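Local coordinates for protein alpha-galactosidase (PDB 3A5V) that hydrolyses terminal alpha-galactosyl residues as a tetrameric family 27 glycoside hydrolase with a beta/alpha barrel and a C-terminal beta-sandwich domain, at residues A[183-188]-A[238-243]; A[196-201]-A[212-217]. All blocks are in the same frame, centred on the assembly; numbering follows the deposited sequence.

Interaction 1: residues A[183-188]-A[238-243]; sequences SWRISG and DLDMLE
Arg185 and Asp238 form a parallel beta bridge between neighbouring strands of the beta/alpha barrel, 183-185 and 236-238. Two backbone bonds lace it: Asp238 N to Trp184 O at 2.8 Å, and Ile186 N to Asp238 O at 3.2 Å. The Arg185 side chain starts from CB with CG anti to the carbonyl carbon (chi1 -73°), and CG and CD pass beside the Asp238 carboxylate, CD 3.6 Å from OD2. Bends at chi2 and chi3 then curl the chain on to Asp240. NE gives its proton to a water that also bonds Asp238 O and Ser187 OG. CZ lies under the Asp240 carboxylate, whose CG sits 3.5 Å over the guanidinium centre with the two planes 10° apart. Asp240 OD1 lies 3.4 Å from Arg185 NH1 but well out of the guanidinium plane, so the salt bridge is one of charges; a water accepts from NH1 and donates to OD1. NH2 donates to Ser187 O and forms a salt bridge with Asp189, while Asp240 OD2 takes Val190 N-H. Towards helix 217-227, the CD1 methyls of Ile186 and Leu239 touch at 4.0 Å. An Asx turn shapes 238-243: Asp240 N reaches Asp238 OD1 at 2.9 Å, from above the carboxylate plane.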
loop_
_atom_site.group_PDB
_atom_site.type_symbol
_atom_site.label_atom_id
_atom_site.label_comp_id
_atom_site.label_asym_id
_atom_site.label_seq_id
_atom_site.Cartn_x
_atom_site.Cartn_y
_atom_site.Cartn_z
ATOM N N SER A 183 -3.826 3.199 25.535
ATOM C CA SER A 183 -3.183 2.034 24.930
ATOM C C SER A 183 -3.920 1.676 23.643
ATOM O O SER A 183 -5.079 2.051 23.458
ATOM C CB SER A 183 -3.156 0.834 25.911
ATOM O OG SER A 183 -4.477 0.325 26.140
ATOM N N TRP A 184 -3.233 0.966 22.742
ATOM C CA TRP A 184 -3.806 0.609 21.445
ATOM C C TRP A 184 -3.316 -0.777 21.045
ATOM O O TRP A 184 -2.110 -1.043 21.021
ATOM C CB TRP A 184 -3.474 1.662 20.359
ATOM C CG TRP A 184 -2.081 2.168 20.475
ATOM C CD1 TRP A 184 -0.947 1.608 19.926
ATOM C CD2 TRP A 184 -1.645 3.287 21.255
ATOM N NE1 TRP A 184 0.160 2.335 20.308
ATOM C CE2 TRP A 184 -0.238 3.367 21.123
ATOM C CE3 TRP A 184 -2.311 4.243 22.049
ATOM C CZ2 TRP A 184 0.522 4.378 21.743
ATOM C CZ3 TRP A 184 -1.552 5.237 22.682
ATOM C CH2 TRP A 184 -0.151 5.295 22.524
ATOM N N ARG A 185 -4.264 -1.671 20.786
ATOM C CA ARG A 185 -3.967 -2.941 20.129
ATOM C C ARG A 185 -3.192 -2.695 18.840
ATOM O O ARG A 185 -3.527 -1.792 18.044
ATOM C CB ARG A 185 -5.263 -3.720 19.871
ATOM C CG ARG A 185 -5.861 -4.320 21.193
ATOM C CD ARG A 185 -5.179 -5.698 21.557
ATOM N NE ARG A 185 -5.290 -6.544 20.377
ATOM C CZ ARG A 185 -6.408 -7.152 19.984
ATOM N NH1 ARG A 185 -7.506 -7.126 20.745
ATOM N NH2 ARG A 185 -6.421 -7.799 18.820
ATOM N N ILE A 186 -2.124 -3.465 18.651
ATOM C CA ILE A 186 -1.266 -3.266 17.473
ATOM C C ILE A 186 -1.440 -4.331 16.401
ATOM O O ILE A 186 -0.865 -4.209 15.319
ATOM C CB ILE A 186 0.227 -3.199 17.864
ATOM C CG1 ILE A 186 0.640 -4.530 18.526
ATOM C CG2 ILE A 186 0.461 -1.962 18.770
ATOM C CD1 ILE A 186 2.122 -4.814 18.475
ATOM N N SER A 187 -2.208 -5.376 16.702
ATOM C CA SER A 187 -2.302 -6.533 15.809
ATOM C C SER A 187 -3.676 -7.182 15.919
ATOM O O SER A 187 -4.445 -6.868 16.829
ATOM C CB SER A 187 -1.196 -7.550 16.193
ATOM O OG SER A 187 -1.559 -8.212 17.384
ATOM N N GLY A 188 -3.975 -8.096 14.993
ATOM C CA GLY A 188 -5.083 -9.033 15.166
ATOM C C GLY A 188 -4.943 -9.863 16.446
ATOM O O GLY A 188 -3.853 -9.939 17.040
ATOM N N ASP A 238 -0.426 -2.426 22.794
ATOM C CA ASP A 238 -1.150 -3.505 23.462
ATOM C C ASP A 238 -1.027 -4.763 22.600
ATOM O O ASP A 238 -1.481 -4.788 21.441
ATOM C CB ASP A 238 -2.621 -3.080 23.660
ATOM C CG ASP A 238 -3.474 -4.127 24.387
ATOM O OD1 ASP A 238 -2.989 -5.226 24.736
ATOM O OD2 ASP A 238 -4.677 -3.838 24.576
ATOM N N LEU A 239 -0.390 -5.800 23.151
ATOM C CA LEU A 239 -0.139 -7.024 22.404
ATOM C C LEU A 239 -1.264 -8.059 22.575
ATOM O O LEU A 239 -1.110 -9.211 22.173
ATOM C CB LEU A 239 1.235 -7.617 22.774
ATOM C CG LEU A 239 2.500 -7.020 22.128
ATOM C CD1 LEU A 239 2.621 -5.487 22.337
ATOM C CD2 LEU A 239 3.759 -7.738 22.657
ATOM N N ASP A 240 -2.389 -7.619 23.150
ATOM C CA ASP A 240 -3.586 -8.441 23.416
ATOM C C ASP A 240 -3.375 -9.251 24.707
ATOM O O ASP A 240 -2.302 -9.205 25.320
ATOM C CB ASP A 240 -3.991 -9.344 22.217
ATOM C CG ASP A 240 -5.471 -9.723 22.218
ATOM O OD1 ASP A 240 -6.245 -9.262 23.093
ATOM O OD2 ASP A 240 -5.881 -10.484 21.321
ATOM N N MET A 241 -4.412 -9.977 25.107
ATOM C CA MET A 241 -4.488 -10.616 26.419
ATOM C C MET A 241 -3.545 -11.800 26.566
ATOM O O MET A 241 -3.132 -12.410 25.573
ATOM C CB MET A 241 -5.924 -11.094 26.668
ATOM C CG MET A 241 -6.904 -9.961 26.670
ATOM S SD MET A 241 -8.597 -10.486 26.962
ATOM C CE MET A 241 -8.978 -11.374 25.427
ATOM N N LEU A 242 -3.222 -12.125 27.816
ATOM C CA LEU A 242 -2.375 -13.263 28.136
ATOM C C LEU A 242 -3.187 -14.564 28.104
ATOM O O LEU A 242 -4.242 -14.644 28.730
ATOM C CB LEU A 242 -1.755 -13.071 29.535
ATOM C CG LEU A 242 -0.761 -11.897 29.612
ATOM C CD1 LEU A 242 -0.562 -11.418 31.065
ATOM C CD2 LEU A 242 0.587 -12.236 28.946
ATOM N N GLU A 243 -2.670 -15.567 27.397
ATOM C CA GLU A 243 -3.302 -16.895 27.263
ATOM C C GLU A 243 -2.874 -17.906 28.344
ATOM O O GLU A 243 -3.345 -19.051 28.354
ATOM C CB GLU A 243 -2.994 -17.481 25.869
ATOM C CG GLU A 243 -3.611 -16.693 24.708
ATOM C CD GLU A 243 -5.084 -17.028 24.454
ATOM O OE1 GLU A 243 -5.651 -17.897 25.151
ATOM O OE2 GLU A 243 -5.672 -16.424 23.532
HETATM O O HOH W 1 -5.625 -1.260 24.191
HETATM O O HOH W 2 -2.589 -6.447 19.532
HETATM O O HOH W 3 -7.438 -7.024 23.895
#

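Interaction 2: residues A[196-201]-A[212-217]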
loop_
_atom_site.group_PDB
_atom_site.type_symbol
_atom_site.label_atom_id
_atom_site.label_comp_id
_atom_site.label_asym_id
_atom_site.label_seq_id
_atom_site.Cartn_x
_atom_site.Cartn_y
_atom_site.Cartn_z
ATOM N N ARG A 196 1.925 -21.208 15.257
ATOM C CA ARG A 196 1.199 -21.677 14.068
ATOM C C ARG A 196 0.622 -20.499 13.257
ATOM O O ARG A 196 -0.191 -19.702 13.786
ATOM C CB ARG A 196 0.085 -22.660 14.458
ATOM C CG ARG A 196 -0.730 -23.188 13.259
ATOM C CD ARG A 196 -1.953 -24.012 13.692
ATOM N NE ARG A 196 -2.914 -24.116 12.568
ATOM C CZ ARG A 196 -3.863 -23.224 12.306
ATOM N NH1 ARG A 196 -4.039 -22.146 13.092
ATOM N NH2 ARG A 196 -4.645 -23.406 11.256
ATOM N N PRO A 197 0.989 -20.408 11.960
ATOM C CA PRO A 197 0.401 -19.350 11.138
ATOM C C PRO A 197 -1.062 -19.692 10.821
ATOM O O PRO A 197 -1.455 -20.864 10.863
ATOM C CB PRO A 197 1.240 -19.393 9.857
ATOM C CG PRO A 197 1.663 -20.860 9.753
ATOM C CD PRO A 197 1.893 -21.288 11.181
ATOM N N ASP A 198 -1.855 -18.689 10.477
ATOM C CA ASP A 198 -3.274 -18.941 10.216
ATOM C C ASP A 198 -3.764 -17.999 9.121
ATOM O O ASP A 198 -3.344 -16.830 9.093
ATOM C CB ASP A 198 -4.075 -18.711 11.513
ATOM C CG ASP A 198 -5.490 -19.211 11.412
ATOM O OD1 ASP A 198 -6.378 -18.452 10.938
ATOM O OD2 ASP A 198 -5.724 -20.381 11.786
ATOM N N PRO A 199 -4.653 -18.484 8.217
ATOM C CA PRO A 199 -5.060 -17.613 7.104
ATOM C C PRO A 199 -5.909 -16.421 7.556
ATOM O O PRO A 199 -6.012 -15.432 6.818
ATOM C CB PRO A 199 -5.875 -18.571 6.193
ATOM C CG PRO A 199 -6.461 -19.575 7.181
ATOM C CD PRO A 199 -5.255 -19.824 8.090
ATOM N N ALA A 200 -6.489 -16.502 8.755
ATOM C CA ALA A 200 -7.245 -15.367 9.330
ATOM C C ALA A 200 -6.324 -14.281 9.900
ATOM O O ALA A 200 -6.784 -13.192 10.231
ATOM C CB ALA A 200 -8.261 -15.850 10.399
ATOM N N CYS A 201 -5.030 -14.591 10.022
ATOM C CA CYS A 201 -4.013 -13.602 10.434
ATOM C C CYS A 201 -2.927 -13.507 9.338
ATOM O O CYS A 201 -1.779 -13.960 9.538
ATOM C CB CYS A 201 -3.413 -13.970 11.796
ATOM S SG CYS A 201 -2.191 -12.758 12.428
ATOM N N GLY A 212 -7.332 -9.256 11.410
ATOM C CA GLY A 212 -7.883 -10.588 11.649
ATOM C C GLY A 212 -7.734 -11.082 13.087
ATOM O O GLY A 212 -7.760 -10.299 14.045
ATOM N N PHE A 213 -7.586 -12.390 13.234
ATOM C CA PHE A 213 -7.419 -13.028 14.546
ATOM C C PHE A 213 -6.682 -14.353 14.355
ATOM O O PHE A 213 -6.221 -14.633 13.246
ATOM C CB PHE A 213 -8.771 -13.137 15.304
ATOM C CG PHE A 213 -9.718 -14.240 14.800
ATOM C CD1 PHE A 213 -9.992 -14.419 13.443
ATOM C CD2 PHE A 213 -10.375 -15.075 15.735
ATOM C CE1 PHE A 213 -10.885 -15.433 12.997
ATOM C CE2 PHE A 213 -11.263 -16.087 15.314
ATOM C CZ PHE A 213 -11.526 -16.253 13.930
ATOM N N ARG A 214 -6.549 -15.156 15.410
ATOM C CA ARG A 214 -5.683 -16.350 15.341
ATOM C C ARG A 214 -4.235 -15.983 14.922
ATOM O O ARG A 214 -3.603 -16.678 14.108
ATOM C CB ARG A 214 -6.306 -17.439 14.438
ATOM C CG ARG A 214 -7.644 -17.935 15.029
ATOM C CD ARG A 214 -8.576 -18.607 13.996
ATOM N NE ARG A 214 -9.790 -19.128 14.655
ATOM C CZ ARG A 214 -10.906 -19.489 14.014
ATOM N NH1 ARG A 214 -10.995 -19.369 12.692
ATOM N NH2 ARG A 214 -11.952 -19.930 14.708
ATOM N N CYS A 215 -3.724 -14.890 15.494
ATOM C CA CYS A 215 -2.306 -14.525 15.363
ATOM C C CYS A 215 -1.507 -15.190 16.484
ATOM O O CYS A 215 -1.791 -14.976 17.653
ATOM C CB CYS A 215 -2.114 -12.998 15.433
ATOM S SG CYS A 215 -3.025 -12.070 14.161
ATOM N N SER A 216 -0.489 -15.973 16.115
ATOM C CA SER A 216 0.340 -16.658 17.095
ATOM C C SER A 216 1.160 -15.670 17.945
ATOM O O SER A 216 1.326 -14.483 17.594
ATOM C CB SER A 216 1.267 -17.667 16.395
ATOM O OG SER A 216 2.335 -16.988 15.744
ATOM N N VAL A 217 1.657 -16.160 19.079
ATOM C CA VAL A 217 2.580 -15.376 19.914
ATOM C C VAL A 217 3.742 -14.793 19.072
ATOM O O VAL A 217 3.997 -13.577 19.113
ATOM C CB VAL A 217 3.097 -16.242 21.110
ATOM C CG1 VAL A 217 4.229 -15.541 21.891
ATOM C CG2 VAL A 217 1.920 -16.570 22.037
HETATM O O HOH W 4 -1.031 -17.102 13.435
HETATM O O HOH W 5 -8.887 -19.329 10.573
#
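Within the long loop from barrel strand 183-185 to helix 217-227, the Cys201-Cys215 disulfide ties two limbs together, SG to SG at 2.0 Å. The C-S-S-C torsion of 101° lies near the relaxed value. Next to this link, Phe213 N donates to Ala200 O at 3.2 Å, arriving above the carbonyl plane; Gln229 of the second subunit bonds the same oxygen. Ala200 CB approaches the Phe213 ring obliquely, 3.7 Å from CE1. Arg214 lays CB and CD across the Asp198 carboxylate, Arg214 CB 3.6 Å from Asp198 CG, and its extended chain carries the guanidinium over Phe213 CZ. A water bridges Arg214 NH1 to Asp198 OD1, and Tyr347 of the second subunit makes a cation-pi contact with Arg214. Asp198 OD2 receives Arg196 NH1 through its anti lone pair at 2.8 Å, in the guanidinium plane, and also bonds Tyr347 OH of the second subunit. Its other oxygen, OD1, takes Ala200 N at 2.9 Å, so both ends of the carboxylate are engaged, and Cys201 N bonds Asp198 O at 3.0 Å. At the far end one water contacts Arg196 O, Arg214 O and Ser216 N, bridging the limbs; Tyr191 OH also bonds Arg196 O, and Ser216 OG caps Asn219 N. The result is an Asx turn and a type I beta turn that both start at Asp198, beside a disulfide, with a serine N-cap starting the following barrel helix.

In the fold
Interaction 2 is nested within the chain segment that interaction 1 closes: residues 196-201 and 212-217 both belong to the long excursion between barrel strand 183-185 and helix 217-227. The centres lie 13 Å apart, and the contacts touch where Gly188 O packs against Cys215 SG at 3.7 Å. Interaction 1 is about 5 Å from the chain centre; the Arg185 side chain is about 6 Å from a bound Tris molecule, probably from the crystallisation liquor, that may mark the pocket at the C-terminal strand ends, where the active sites of such barrels lie. Interaction 2, about 17 Å from the chain centre, faces the second subunit, its Arg214 side chain about 4 Å from a bound polyether, probably also from the liquor.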